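Long-range contacts in Plm1 (Streptomyces sp. HK803, PDB 4HXY), which probably reduces the beta-keto group of a polyketide intermediate with NADPH, as the ketoreductase of the first module of phoslactomycin biosynthesis: residues L191-T196 / L217-R221; V270-A276 / L314-F320; P122-G126 / A423-S427. One frame throughout, in Å; residues are numbered along the deposited sequence. Where two conformers were deposited one is given.

Contact 1 of 3, residues L191-T196 / L217-R221. With NDP (NADPH dihydro-nicotinamide-adenine-dinucleotide phosphate), chain C.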
loop_
_atom_site.group_PDB
_atom_site.type_symbol
_atom_site.label_atom_id
_atom_site.label_comp_id
_atom_site.label_asym_id
_atom_site.label_seq_id
_atom_site.Cartn_x
_atom_site.Cartn_y
_atom_site.Cartn_z
ATOM N N LEU A 191 -12.319 -12.518 -13.124
ATOM C CA LEU A 191 -11.721 -13.272 -12.024
ATOM C C LEU A 191 -11.656 -12.373 -10.791
ATOM O O LEU A 191 -11.018 -11.336 -10.818
ATOM C CB LEU A 191 -10.328 -13.762 -12.417
ATOM C CG LEU A 191 -9.503 -14.467 -11.340
ATOM C CD1 LEU A 191 -10.207 -15.770 -10.950
ATOM C CD2 LEU A 191 -8.077 -14.709 -11.846
ATOM N N ILE A 192 -12.307 -12.790 -9.715
ATOM C CA ILE A 192 -12.340 -12.013 -8.494
ATOM C C ILE A 192 -11.632 -12.816 -7.402
ATOM O O ILE A 192 -12.158 -13.814 -6.911
ATOM C CB ILE A 192 -13.778 -11.641 -8.083
ATOM C CG1 ILE A 192 -14.510 -10.907 -9.220
ATOM C CG2 ILE A 192 -13.755 -10.802 -6.797
ATOM C CD1 ILE A 192 -16.011 -10.672 -8.979
ATOM N N THR A 193 -10.415 -12.414 -7.059
ATOM C CA THR A 193 -9.683 -13.127 -6.008
ATOM C C THR A 193 -10.234 -12.627 -4.677
ATOM O O THR A 193 -10.655 -11.479 -4.557
ATOM C CB THR A 193 -8.151 -12.924 -6.092
ATOM O OG1 THR A 193 -7.845 -11.593 -5.649
ATOM C CG2 THR A 193 -7.606 -13.206 -7.536
ATOM N N GLY A 194 -10.265 -13.498 -3.665
ATOM C CA GLY A 194 -11.047 -13.231 -2.477
ATOM C C GLY A 194 -12.540 -13.104 -2.770
ATOM O O GLY A 194 -13.254 -12.422 -2.052
ATOM N N GLY A 195 -12.993 -13.760 -3.833
ATOM C CA GLY A 195 -14.330 -13.533 -4.396
ATOM C C GLY A 195 -15.476 -14.024 -3.520
ATOM O O GLY A 195 -16.584 -13.545 -3.656
ATOM N N THR A 196 -15.195 -14.949 -2.601
ATOM C CA THR A 196 -16.210 -15.438 -1.658
ATOM C C THR A 196 -16.177 -14.668 -0.335
ATOM O O THR A 196 -16.998 -14.910 0.552
ATOM C CB THR A 196 -16.017 -16.921 -1.366
ATOM O OG1 THR A 196 -14.650 -17.166 -1.009
ATOM C CG2 THR A 196 -16.381 -17.792 -2.604
ATOM N N LEU A 217 -15.741 -15.761 -12.043
ATOM C CA LEU A 217 -15.003 -16.754 -11.264
ATOM C C LEU A 217 -14.592 -16.140 -9.926
ATOM O O LEU A 217 -13.911 -15.103 -9.885
ATOM C CB LEU A 217 -13.772 -17.220 -12.018
ATOM C CG LEU A 217 -13.951 -18.004 -13.330
ATOM C CD1 LEU A 217 -12.664 -18.728 -13.628
ATOM C CD2 LEU A 217 -15.084 -19.006 -13.236
ATOM N N LEU A 218 -15.018 -16.792 -8.845
ATOM C CA LEU A 218 -14.724 -16.346 -7.487
ATOM C C LEU A 218 -13.622 -17.252 -6.966
ATOM O O LEU A 218 -13.801 -18.476 -6.866
ATOM C CB LEU A 218 -15.944 -16.447 -6.597
ATOM C CG LEU A 218 -17.230 -15.775 -7.052
ATOM C CD1 LEU A 218 -18.269 -15.997 -5.978
ATOM C CD2 LEU A 218 -17.058 -14.272 -7.353
ATOM N N LEU A 219 -12.466 -16.675 -6.688
ATOM C CA LEU A 219 -11.288 -17.466 -6.287
ATOM C C LEU A 219 -10.927 -17.203 -4.829
ATOM O O LEU A 219 -10.809 -16.054 -4.401
ATOM C CB LEU A 219 -10.103 -17.108 -7.187
ATOM C CG LEU A 219 -8.790 -17.870 -6.991
ATOM C CD1 LEU A 219 -8.000 -17.943 -8.294
ATOM C CD2 LEU A 219 -7.953 -17.186 -5.910
ATOM N N SER A 220 -10.733 -18.283 -4.076
ATOM C CA SER A 220 -10.337 -18.189 -2.660
ATOM C C SER A 220 -9.815 -19.558 -2.286
ATOM O O SER A 220 -9.991 -20.502 -3.047
ATOM C CB SER A 220 -11.486 -17.761 -1.784
ATOM O OG SER A 220 -12.505 -18.759 -1.701
ATOM N N ARG A 221 -9.133 -19.684 -1.151
ATOM C CA ARG A 221 -8.647 -21.010 -0.763
ATOM C C ARG A 221 -9.804 -21.963 -0.467
ATOM O O ARG A 221 -9.696 -23.163 -0.721
ATOM C CB ARG A 221 -7.721 -20.925 0.429
ATOM C CG ARG A 221 -6.416 -20.228 0.111
ATOM C CD ARG A 221 -5.693 -19.732 1.345
ATOM N NE ARG A 221 -6.496 -18.848 2.166
ATOM C CZ ARG A 221 -6.060 -18.311 3.305
ATOM N NH1 ARG A 221 -4.823 -18.560 3.726
ATOM N NH2 ARG A 221 -6.853 -17.546 4.030
HETATM P PA NDP C . -12.500 -10.978 3.716
HETATM O O1A NDP C . -13.976 -11.148 3.847
HETATM O O2A NDP C . -11.613 -11.634 4.730
HETATM O O5B NDP C . -12.046 -11.465 2.264
HETATM C C5B NDP C . -10.700 -11.815 2.019
HETATM C C4B NDP C . -10.683 -12.936 1.021
HETATM O O4B NDP C . -9.352 -13.286 0.701
HETATM C C3B NDP C . -11.321 -14.202 1.540
HETATM O O3B NDP C . -12.245 -14.665 0.535
HETATM C C2B NDP C . -10.183 -15.182 1.712
HETATM O O2B NDP C . -10.760 -16.454 1.500
HETATM C C1B NDP C . -9.243 -14.691 0.615
HETATM N N9A NDP C . -7.852 -15.118 0.711
HETATM C C8A NDP C . -6.963 -14.906 1.742
HETATM N N7A NDP C . -5.785 -15.490 1.429
HETATM C C5A NDP C . -5.904 -16.055 0.184
HETATM C C6A NDP C . -5.036 -16.758 -0.636
HETATM N N6A NDP C . -3.776 -17.043 -0.326
HETATM N N1A NDP C . -5.513 -17.208 -1.855
HETATM C C2A NDP C . -6.812 -16.929 -2.263
HETATM N N3A NDP C . -7.682 -16.240 -1.458
HETATM C C4A NDP C . -7.210 -15.809 -0.258
HETATM O O3 NDP C . -12.097 -9.419 3.711
HETATM P PN NDP C . -12.822 -8.217 2.972
HETATM O O1N NDP C . -13.156 -7.224 4.018
HETATM O O2N NDP C . -13.875 -8.636 2.027
HETATM O O5D NDP C . -11.619 -7.501 2.200
HETATM C C5D NDP C . -11.191 -7.934 0.935
HETATM C C4D NDP C . -10.073 -7.015 0.471
HETATM O O4D NDP C . -10.446 -5.657 0.626
HETATM C C3D NDP C . -8.811 -7.202 1.279
HETATM O O3D NDP C . -7.719 -7.295 0.415
HETATM C C2D NDP C . -8.694 -5.946 2.118
HETATM O O2D NDP C . -7.358 -5.605 2.430
HETATM C C1D NDP C . -9.419 -4.927 1.263
HETATM N N1N NDP C . -10.021 -3.859 2.072
HETATM C C2N NDP C . -11.112 -4.105 2.855
HETATM C C3N NDP C . -11.610 -3.160 3.754
HETATM C C7N NDP C . -12.837 -3.403 4.544
HETATM O O7N NDP C . -13.338 -2.312 5.219
HETATM N N7N NDP C . -13.441 -4.574 4.676
HETATM C C4N NDP C . -11.131 -1.740 3.615
HETATM C C5N NDP C . -9.946 -1.576 2.723
HETATM C C6N NDP C . -9.456 -2.622 1.977
HETATM P P2B NDP C . -10.037 -17.825 1.897
HETATM O O1X NDP C . -11.087 -18.885 1.653
HETATM O O2X NDP C . -9.589 -17.799 3.364
HETATM O O3X NDP C . -8.833 -18.024 1.072
#

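Contact 2 of 3, residues V270-A276 / L314-F320. With NDP (NADPH dihydro-nicotinamide-adenine-dinucleotide phosphate), chain C.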
loop_
_atom_site.group_PDB
_atom_site.type_symbol
_atom_site.label_atom_id
_atom_site.label_comp_id
_atom_site.label_asym_id
_atom_site.label_seq_id
_atom_site.Cartn_x
_atom_site.Cartn_y
_atom_site.Cartn_z
ATOM N N VAL A 270 -9.346 -14.995 -19.157
ATOM C CA VAL A 270 -9.523 -13.936 -18.163
ATOM C C VAL A 270 -9.279 -12.612 -18.852
ATOM O O VAL A 270 -8.237 -12.439 -19.491
ATOM C CB VAL A 270 -8.553 -14.092 -16.948
ATOM C CG1 VAL A 270 -8.659 -12.872 -15.997
ATOM C CG2 VAL A 270 -8.828 -15.396 -16.217
ATOM N N ARG A 271 -10.259 -11.708 -18.745
ATOM C CA ARG A 271 -10.171 -10.345 -19.289
ATOM C C ARG A 271 -10.134 -9.258 -18.216
ATOM O O ARG A 271 -9.626 -8.181 -18.469
ATOM C CB ARG A 271 -11.343 -10.065 -20.248
ATOM C CG ARG A 271 -11.451 -11.052 -21.425
ATOM C CD ARG A 271 -10.171 -11.096 -22.233
ATOM N NE ARG A 271 -9.843 -9.772 -22.773
ATOM C CZ ARG A 271 -8.614 -9.269 -22.884
ATOM N NH1 ARG A 271 -7.546 -9.955 -22.480
ATOM N NH2 ARG A 271 -8.455 -8.055 -23.393
ATOM N N THR A 272 -10.667 -9.543 -17.028
ATOM C CA THR A 272 -10.663 -8.592 -15.908
ATOM C C THR A 272 -10.253 -9.335 -14.653
ATOM O O THR A 272 -10.683 -10.474 -14.417
ATOM C CB THR A 272 -12.040 -7.920 -15.702
ATOM O OG1 THR A 272 -12.303 -7.013 -16.778
ATOM C CG2 THR A 272 -12.117 -7.150 -14.361
ATOM N N VAL A 273 -9.402 -8.690 -13.865
ATOM C CA VAL A 273 -9.069 -9.169 -12.536
ATOM C C VAL A 273 -9.461 -8.122 -11.509
ATOM O O VAL A 273 -9.129 -6.949 -11.656
ATOM C CB VAL A 273 -7.574 -9.413 -12.402
ATOM C CG1 VAL A 273 -7.229 -9.672 -10.935
ATOM C CG2 VAL A 273 -7.149 -10.581 -13.288
ATOM N N VAL A 274 -10.149 -8.558 -10.460
ATOM C CA VAL A 274 -10.343 -7.741 -9.272
ATOM C C VAL A 274 -9.674 -8.510 -8.140
ATOM O O VAL A 274 -10.058 -9.636 -7.842
ATOM C CB VAL A 274 -11.814 -7.512 -8.932
ATOM C CG1 VAL A 274 -11.918 -6.673 -7.636
ATOM C CG2 VAL A 274 -12.506 -6.800 -10.087
ATOM N N HIS A 275 -8.636 -7.924 -7.556
ATOM C CA HIS A 275 -7.828 -8.630 -6.564
ATOM C C HIS A 275 -8.212 -8.172 -5.170
ATOM O O HIS A 275 -7.753 -7.129 -4.708
ATOM C CB HIS A 275 -6.348 -8.387 -6.847
ATOM C CG HIS A 275 -5.397 -9.056 -5.904
ATOM N ND1 HIS A 275 -5.444 -10.408 -5.621
ATOM C CD2 HIS A 275 -4.313 -8.569 -5.253
ATOM C CE1 HIS A 275 -4.452 -10.710 -4.796
ATOM N NE2 HIS A 275 -3.726 -9.620 -4.585
ATOM N N ALA A 276 -9.047 -8.970 -4.506
ATOM C CA ALA A 276 -9.483 -8.696 -3.138
ATOM C C ALA A 276 -8.977 -9.726 -2.125
ATOM O O ALA A 276 -9.317 -9.636 -0.940
ATOM C CB ALA A 276 -10.979 -8.582 -3.079
ATOM N N LEU A 314 -5.039 -7.618 -20.238
ATOM C CA LEU A 314 -6.345 -7.523 -19.572
ATOM C C LEU A 314 -7.003 -6.205 -19.918
ATOM O O LEU A 314 -6.311 -5.200 -20.144
ATOM C CB LEU A 314 -6.199 -7.575 -18.053
ATOM C CG LEU A 314 -5.614 -8.848 -17.457
ATOM C CD1 LEU A 314 -5.256 -8.640 -15.972
ATOM C CD2 LEU A 314 -6.606 -9.992 -17.651
ATOM N N ASP A 315 -8.332 -6.212 -19.925
ATOM C CA ASP A 315 -9.144 -5.008 -20.040
ATOM C C ASP A 315 -9.020 -4.141 -18.784
ATOM O O ASP A 315 -9.094 -2.906 -18.865
ATOM C CB ASP A 315 -10.632 -5.357 -20.220
ATOM C CG ASP A 315 -10.939 -6.041 -21.561
ATOM O OD1 ASP A 315 -10.149 -5.889 -22.499
ATOM O OD2 ASP A 315 -11.992 -6.710 -21.666
ATOM N N ASP A 316 -8.927 -4.807 -17.629
ATOM C CA ASP A 316 -8.838 -4.156 -16.332
ATOM C C ASP A 316 -8.109 -5.023 -15.319
ATOM O O ASP A 316 -8.232 -6.249 -15.335
ATOM C CB ASP A 316 -10.239 -3.812 -15.805
ATOM C CG ASP A 316 -10.773 -2.550 -16.410
ATOM O OD1 ASP A 316 -10.095 -1.496 -16.291
ATOM O OD2 ASP A 316 -11.861 -2.620 -17.031
ATOM N N PHE A 317 -7.358 -4.362 -14.453
ATOM C CA PHE A 317 -6.596 -5.004 -13.385
ATOM C C PHE A 317 -6.780 -4.115 -12.170
ATOM O O PHE A 317 -6.165 -3.041 -12.091
ATOM C CB PHE A 317 -5.132 -5.077 -13.823
ATOM C CG PHE A 317 -4.212 -5.811 -12.884
ATOM C CD1 PHE A 317 -4.023 -7.169 -12.994
ATOM C CD2 PHE A 317 -3.447 -5.117 -11.978
ATOM C CE1 PHE A 317 -3.132 -7.847 -12.162
ATOM C CE2 PHE A 317 -2.540 -5.790 -11.145
ATOM C CZ PHE A 317 -2.406 -7.157 -11.230
ATOM N N VAL A 318 -7.650 -4.559 -11.261
ATOM C CA VAL A 318 -8.179 -3.727 -10.191
ATOM C C VAL A 318 -7.690 -4.283 -8.867
ATOM O O VAL A 318 -8.003 -5.416 -8.506
ATOM C CB VAL A 318 -9.712 -3.683 -10.203
ATOM C CG1 VAL A 318 -10.256 -2.730 -9.124
ATOM C CG2 VAL A 318 -10.209 -3.232 -11.593
ATOM N N LEU A 319 -6.923 -3.477 -8.159
ATOM C CA LEU A 319 -6.385 -3.880 -6.846
ATOM C C LEU A 319 -7.135 -3.205 -5.693
ATOM O O LEU A 319 -7.332 -2.001 -5.701
ATOM C CB LEU A 319 -4.893 -3.542 -6.789
ATOM C CG LEU A 319 -4.055 -4.141 -7.924
ATOM C CD1 LEU A 319 -2.589 -3.688 -7.839
ATOM C CD2 LEU A 319 -4.132 -5.650 -7.949
ATOM N N PHE A 320 -7.585 -3.996 -4.717
ATOM C CA PHE A 320 -8.221 -3.449 -3.528
ATOM C C PHE A 320 -7.175 -3.211 -2.451
ATOM O O PHE A 320 -6.705 -4.145 -1.779
ATOM C CB PHE A 320 -9.318 -4.380 -3.041
ATOM C CG PHE A 320 -10.657 -4.137 -3.681
ATOM C CD1 PHE A 320 -10.779 -3.630 -4.961
ATOM C CD2 PHE A 320 -11.808 -4.376 -2.954
ATOM C CE1 PHE A 320 -12.031 -3.379 -5.528
ATOM C CE2 PHE A 320 -13.070 -4.119 -3.501
ATOM C CZ PHE A 320 -13.181 -3.638 -4.796
HETATM P PA NDP C . -12.500 -10.978 3.716
HETATM O O1A NDP C . -13.976 -11.148 3.847
HETATM O O2A NDP C . -11.613 -11.634 4.730
HETATM O O5B NDP C . -12.046 -11.465 2.264
HETATM C C5B NDP C . -10.700 -11.815 2.019
HETATM C C4B NDP C . -10.683 -12.936 1.021
HETATM O O4B NDP C . -9.352 -13.286 0.701
HETATM C C3B NDP C . -11.321 -14.202 1.540
HETATM O O3B NDP C . -12.245 -14.665 0.535
HETATM C C2B NDP C . -10.183 -15.182 1.712
HETATM O O2B NDP C . -10.760 -16.454 1.500
HETATM C C1B NDP C . -9.243 -14.691 0.615
HETATM N N9A NDP C . -7.852 -15.118 0.711
HETATM C C8A NDP C . -6.963 -14.906 1.742
HETATM N N7A NDP C . -5.785 -15.490 1.429
HETATM C C5A NDP C . -5.904 -16.055 0.184
HETATM C C6A NDP C . -5.036 -16.758 -0.636
HETATM N N6A NDP C . -3.776 -17.043 -0.326
HETATM N N1A NDP C . -5.513 -17.208 -1.855
HETATM C C2A NDP C . -6.812 -16.929 -2.263
HETATM N N3A NDP C . -7.682 -16.240 -1.458
HETATM C C4A NDP C . -7.210 -15.809 -0.258
HETATM O O3 NDP C . -12.097 -9.419 3.711
HETATM P PN NDP C . -12.822 -8.217 2.972
HETATM O O1N NDP C . -13.156 -7.224 4.018
HETATM O O2N NDP C . -13.875 -8.636 2.027
HETATM O O5D NDP C . -11.619 -7.501 2.200
HETATM C C5D NDP C . -11.191 -7.934 0.935
HETATM C C4D NDP C . -10.073 -7.015 0.471
HETATM O O4D NDP C . -10.446 -5.657 0.626
HETATM C C3D NDP C . -8.811 -7.202 1.279
HETATM O O3D NDP C . -7.719 -7.295 0.415
HETATM C C2D NDP C . -8.694 -5.946 2.118
HETATM O O2D NDP C . -7.358 -5.605 2.430
HETATM C C1D NDP C . -9.419 -4.927 1.263
HETATM N N1N NDP C . -10.021 -3.859 2.072
HETATM C C2N NDP C . -11.112 -4.105 2.855
HETATM C C3N NDP C . -11.610 -3.160 3.754
HETATM C C7N NDP C . -12.837 -3.403 4.544
HETATM O O7N NDP C . -13.338 -2.312 5.219
HETATM N N7N NDP C . -13.441 -4.574 4.676
HETATM C C4N NDP C . -11.131 -1.740 3.615
HETATM C C5N NDP C . -9.946 -1.576 2.723
HETATM C C6N NDP C . -9.456 -2.622 1.977
HETATM P P2B NDP C . -10.037 -17.825 1.897
HETATM O O1X NDP C . -11.087 -18.885 1.653
HETATM O O2X NDP C . -9.589 -17.799 3.364
HETATM O O3X NDP C . -8.833 -18.024 1.072
HETATM O O HOH W 1 -13.298 -7.664 -19.137
HETATM O O HOH W 2 -13.303 -4.713 -17.656
#

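Contact 3 of 3, residues P122-G126 / A423-S427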
loop_
_atom_site.group_PDB
_atom_site.type_symbol
_atom_site.label_atom_id
_atom_site.label_comp_id
_atom_site.label_asym_id
_atom_site.label_seq_id
_atom_site.Cartn_x
_atom_site.Cartn_y
_atom_site.Cartn_z
ATOM N N PRO A 122 6.815 6.716 18.169
ATOM C CA PRO A 122 6.745 8.102 17.692
ATOM C C PRO A 122 7.935 8.970 18.086
ATOM O O PRO A 122 8.264 9.934 17.360
ATOM C CB PRO A 122 5.436 8.620 18.319
ATOM C CG PRO A 122 5.162 7.683 19.448
ATOM C CD PRO A 122 5.634 6.369 18.968
ATOM N N ASP A 123 8.560 8.668 19.219
ATOM C CA ASP A 123 9.705 9.477 19.667
ATOM C C ASP A 123 11.019 9.008 19.058
ATOM O O ASP A 123 12.000 9.751 19.071
ATOM C CB ASP A 123 9.832 9.463 21.203
ATOM C CG ASP A 123 9.999 8.061 21.760
ATOM O OD1 ASP A 123 9.093 7.231 21.558
ATOM O OD2 ASP A 123 11.058 7.749 22.355
ATOM N N ARG A 124 11.033 7.795 18.511
ATOM C CA ARG A 124 12.251 7.156 18.009
ATOM C C ARG A 124 12.386 7.256 16.496
ATOM O O ARG A 124 13.492 7.290 15.955
ATOM C CB ARG A 124 12.271 5.675 18.411
ATOM C CG ARG A 124 12.422 5.460 19.922
ATOM C CD ARG A 124 13.049 4.144 20.247
ATOM N NE ARG A 124 14.449 4.090 19.815
ATOM C CZ ARG A 124 15.228 3.012 19.895
ATOM N NH1 ARG A 124 14.774 1.859 20.394
ATOM N NH2 ARG A 124 16.477 3.086 19.472
ATOM N N TRP A 125 11.255 7.291 15.811
ATOM C CA TRP A 125 11.274 7.268 14.351
ATOM C C TRP A 125 11.619 8.629 13.786
ATOM O O TRP A 125 11.004 9.628 14.128
ATOM C CB TRP A 125 9.913 6.822 13.849
ATOM C CG TRP A 125 9.841 6.655 12.363
ATOM C CD1 TRP A 125 9.143 7.425 11.493
ATOM C CD2 TRP A 125 10.512 5.668 11.579
ATOM N NE1 TRP A 125 9.304 6.960 10.214
ATOM C CE2 TRP A 125 10.161 5.897 10.239
ATOM C CE3 TRP A 125 11.345 4.599 11.882
ATOM C CZ2 TRP A 125 10.604 5.089 9.203
ATOM C CZ3 TRP A 125 11.832 3.830 10.844
ATOM C CH2 TRP A 125 11.453 4.078 9.526
ATOM N N GLY A 126 12.623 8.663 12.925
ATOM C CA GLY A 126 13.041 9.838 12.229
ATOM C C GLY A 126 12.160 10.064 11.022
ATOM O O GLY A 126 11.322 10.984 10.994
ATOM N N ALA A 423 -2.254 12.152 17.903
ATOM C CA ALA A 423 -2.186 12.277 19.380
ATOM C C ALA A 423 -0.780 12.086 19.936
ATOM O O ALA A 423 -0.353 12.812 20.828
ATOM C CB ALA A 423 -3.126 11.295 20.055
ATOM N N SER A 424 -0.069 11.094 19.397
ATOM C CA SER A 424 1.253 10.758 19.890
ATOM C C SER A 424 2.373 11.295 19.010
ATOM O O SER A 424 3.532 11.241 19.410
ATOM C CB SER A 424 1.393 9.240 20.029
ATOM O OG SER A 424 0.439 8.677 20.906
ATOM N N ARG A 425 2.034 11.778 17.818
ATOM C CA ARG A 425 3.030 12.242 16.868
ATOM C C ARG A 425 2.453 13.170 15.824
ATOM O O ARG A 425 1.467 12.811 15.179
ATOM C CB ARG A 425 3.623 11.099 16.124
ATOM C CG ARG A 425 4.860 11.544 15.286
ATOM C CD ARG A 425 5.417 10.377 14.589
ATOM N NE ARG A 425 6.313 10.698 13.475
ATOM C CZ ARG A 425 7.634 10.604 13.499
ATOM N NH1 ARG A 425 8.285 10.199 14.583
ATOM N NH2 ARG A 425 8.322 10.860 12.391
ATOM N N PRO A 426 3.083 14.338 15.615
ATOM C CA PRO A 426 2.564 15.253 14.620
ATOM C C PRO A 426 2.724 14.681 13.211
ATOM O O PRO A 426 3.595 13.844 12.995
ATOM C CB PRO A 426 3.430 16.505 14.785
ATOM C CG PRO A 426 4.217 16.300 15.984
ATOM C CD PRO A 426 4.293 14.875 16.268
ATOM N N SER A 427 1.850 15.106 12.303
ATOM C CA SER A 427 1.827 14.623 10.920
ATOM C C SER A 427 1.706 15.756 9.910
ATOM O O SER A 427 0.613 16.274 9.695
ATOM C CB SER A 427 0.645 13.696 10.687
ATOM O OG SER A 427 0.595 13.335 9.294
#

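Contact 1 of 3, residues L191-T196 / L217-R221
Leu-191, Ile-192 and Thr-193 pair in register with Leu-217, Leu-218 and Leu-219 as parallel beta strands, their short axes 4.8 Å apart and inclined by 24°. Ile-192 bonds to both flanking neighbours of its partner Leu-218: its N reaches Leu-217 O at 2.8 Å, almost in line with the carbonyl bond, and its O accepts Leu-219 N with an N-H...O angle of 177°. A type II turn from Ile-192 to Gly-195 then brings Gly-195 N to Leu-219 O at 3.2 Å from above the carbonyl plane, and Gly-194 N adds a weak bond to the same oxygen. On one face, Leu-191 turns its CG away from the backbone N (chi1 175°), which carries CD1 to 4.0 Å from Leu-219 CB and also against Leu-217 CB. On the other, Ile-192 and Leu-218 lie side by side, CD1 to CD2 at 4.1 Å. Strand 189-193, helix 198-210 and strand 215-220 form the first beta-alpha-beta unit of a Rossmann fold, and Thr-193 and Gly-194 open what fits the TGxxxGxG turn of short-chain dehydrogenases/reductases, with Gly-195 inside it. A CB on Gly-195 would collide with Leu-218 CA, and one on Gly-194 with C4B of the NADPH ribose. Beyond the turn, Thr-196 OG1 shares a hydrogen bond with strand-end Ser-220 OG, and Thr-193 OG1 within its strand bonds His-275. Arg-221, bent at chi3, grips the 2'-phosphate that distinguishes NADPH from NADH: NE meets O3X at 2.7 Å, the backbone N binds this oxygen too, and NH2 takes O2X. Adenine N7A sits 3.3 Å above the guanidinium plane, over its centre.

Contact 2 of 3, residues V270-A276 / L314-F320
Bends at chi2 (-56°) and chi3 (-59°) curl the Arg-271 chain, bringing NH2 within 2.9 Å of Asp-315 OD1. This salt bridge has a weak hydrogen bond, the two charged planes standing 84° apart, and it rests on one of two deposited conformers of the arginine, so it is doubtful as a constant feature. Firmer is the backbone bond beside it, Asp-315 N to Arg-271 O at 2.8 Å in the carbonyl plane. Asp-315 OD2 accepts from a water that in turn accepts from Thr-272 OG1 at 2.6 Å; a second water donates to this hydroxyl and to Asp-316 OD2, while Asp-316 OD1 is salt-bridged to Arg-355. With an alanine in place of Asp-315, the guanidinium in this conformer would probably lose its charge mate and the first water keep only Thr-272 OG1 of these two partners. From Thr-272 with Asp-316 to His-275 with Leu-319 the strands form a parallel ladder, in which Val-318 N meets Val-273 O and Val-318 O accepts His-275 N, each at 2.8 Å. Leu-319 CD2 packs 3.7 Å from His-275 CB. At the cofactor end of this Rossmann sheet Ala-276 O accepts NADPH O3D at 3.1 Å, and the edge of the Phe-320 ring faces O4D. Helices 290-310 and 333-351 cover the face of Val-273, His-275, Phe-317 and Leu-319, helix 388-400 packs on Asp-316, Val-318 and Phe-320, and strand 189-193 continues the sheet beyond Val-274.

Contact 3 of 3, residues P122-G126 / A423-S427
Arg-425 reaches from the loop after helix 414-421 to Pro-122, Trp-125 and Gly-126, at the start of strand 125-131. That strand lies between strands 85-90 and 160-164, parallel to both, in what is consistent with the Rossmann-like structural subdomain of modular polyketide ketoreductases; the loop follows elements of the half that binds NADPH. The contact therefore ties a late part of the chain back to an early one. Beside the arginine the Pro-122 ring rests on Ser-424, with Pro-122 CB 3.4 Å from the backbone O of Ser-424 and CG against its CB.

Arg-425 CB then packs at 3.8 Å on Pro-122 CB. With CG anti to the backbone N (chi1 -170°) and the chain extended from CG to NE, the side chain runs straight past the proline, and CD passes 4.0 Å from Pro-122 O. At the tip, NH1 is shared between two carbonyls, Pro-122 O at 2.8 Å and Trp-125 O also at 2.8 Å, the latter bond being the straighter (161° at the hydrogen). Both oxygens lie close to the guanidinium plane, so NH1 bonds to one carbonyl just before the strand and one at its first residue. NH2 makes a weak bond to Gly-126 O at 3.3 Å and another weak one to Trp-125 O, but its charged partner is Asp-159 OD2, which would be expected to balance the positive group.

Trp-125 sends its indole onward to Val-85 and Cys-87 of the neighbouring strand and to Leu-70 and Leu-74 of helix 67-77. Its plane is turned 52° from the guanidinium: NH2 lies at the indole edge, near the ring plane, while Trp-125 CD1 stands over a guanidinium face, 3.6 Å from NH2.

In the fold
Contacts 1 and 2 are buried neighbours in one parallel sheet: strands 189-193 and 270-275 lie side by side, joined where Thr-193 N meets Val-274 O at 2.9 Å. Both touch NADPH, contact 1 at the adenosine and its phosphate, contact 2 at the other ribose. Contact 3 lies at the surface on the opposite side of the chain's centre, its nearest atoms about 22 Å from contact 2 and about 28 Å from contact 1, and the chain loop it closes encloses both. Backbone ladders and aliphatic packing fill the middle of the first two, with charged groups at their ends, whereas one arginine binding backbone carbonyls carries the third.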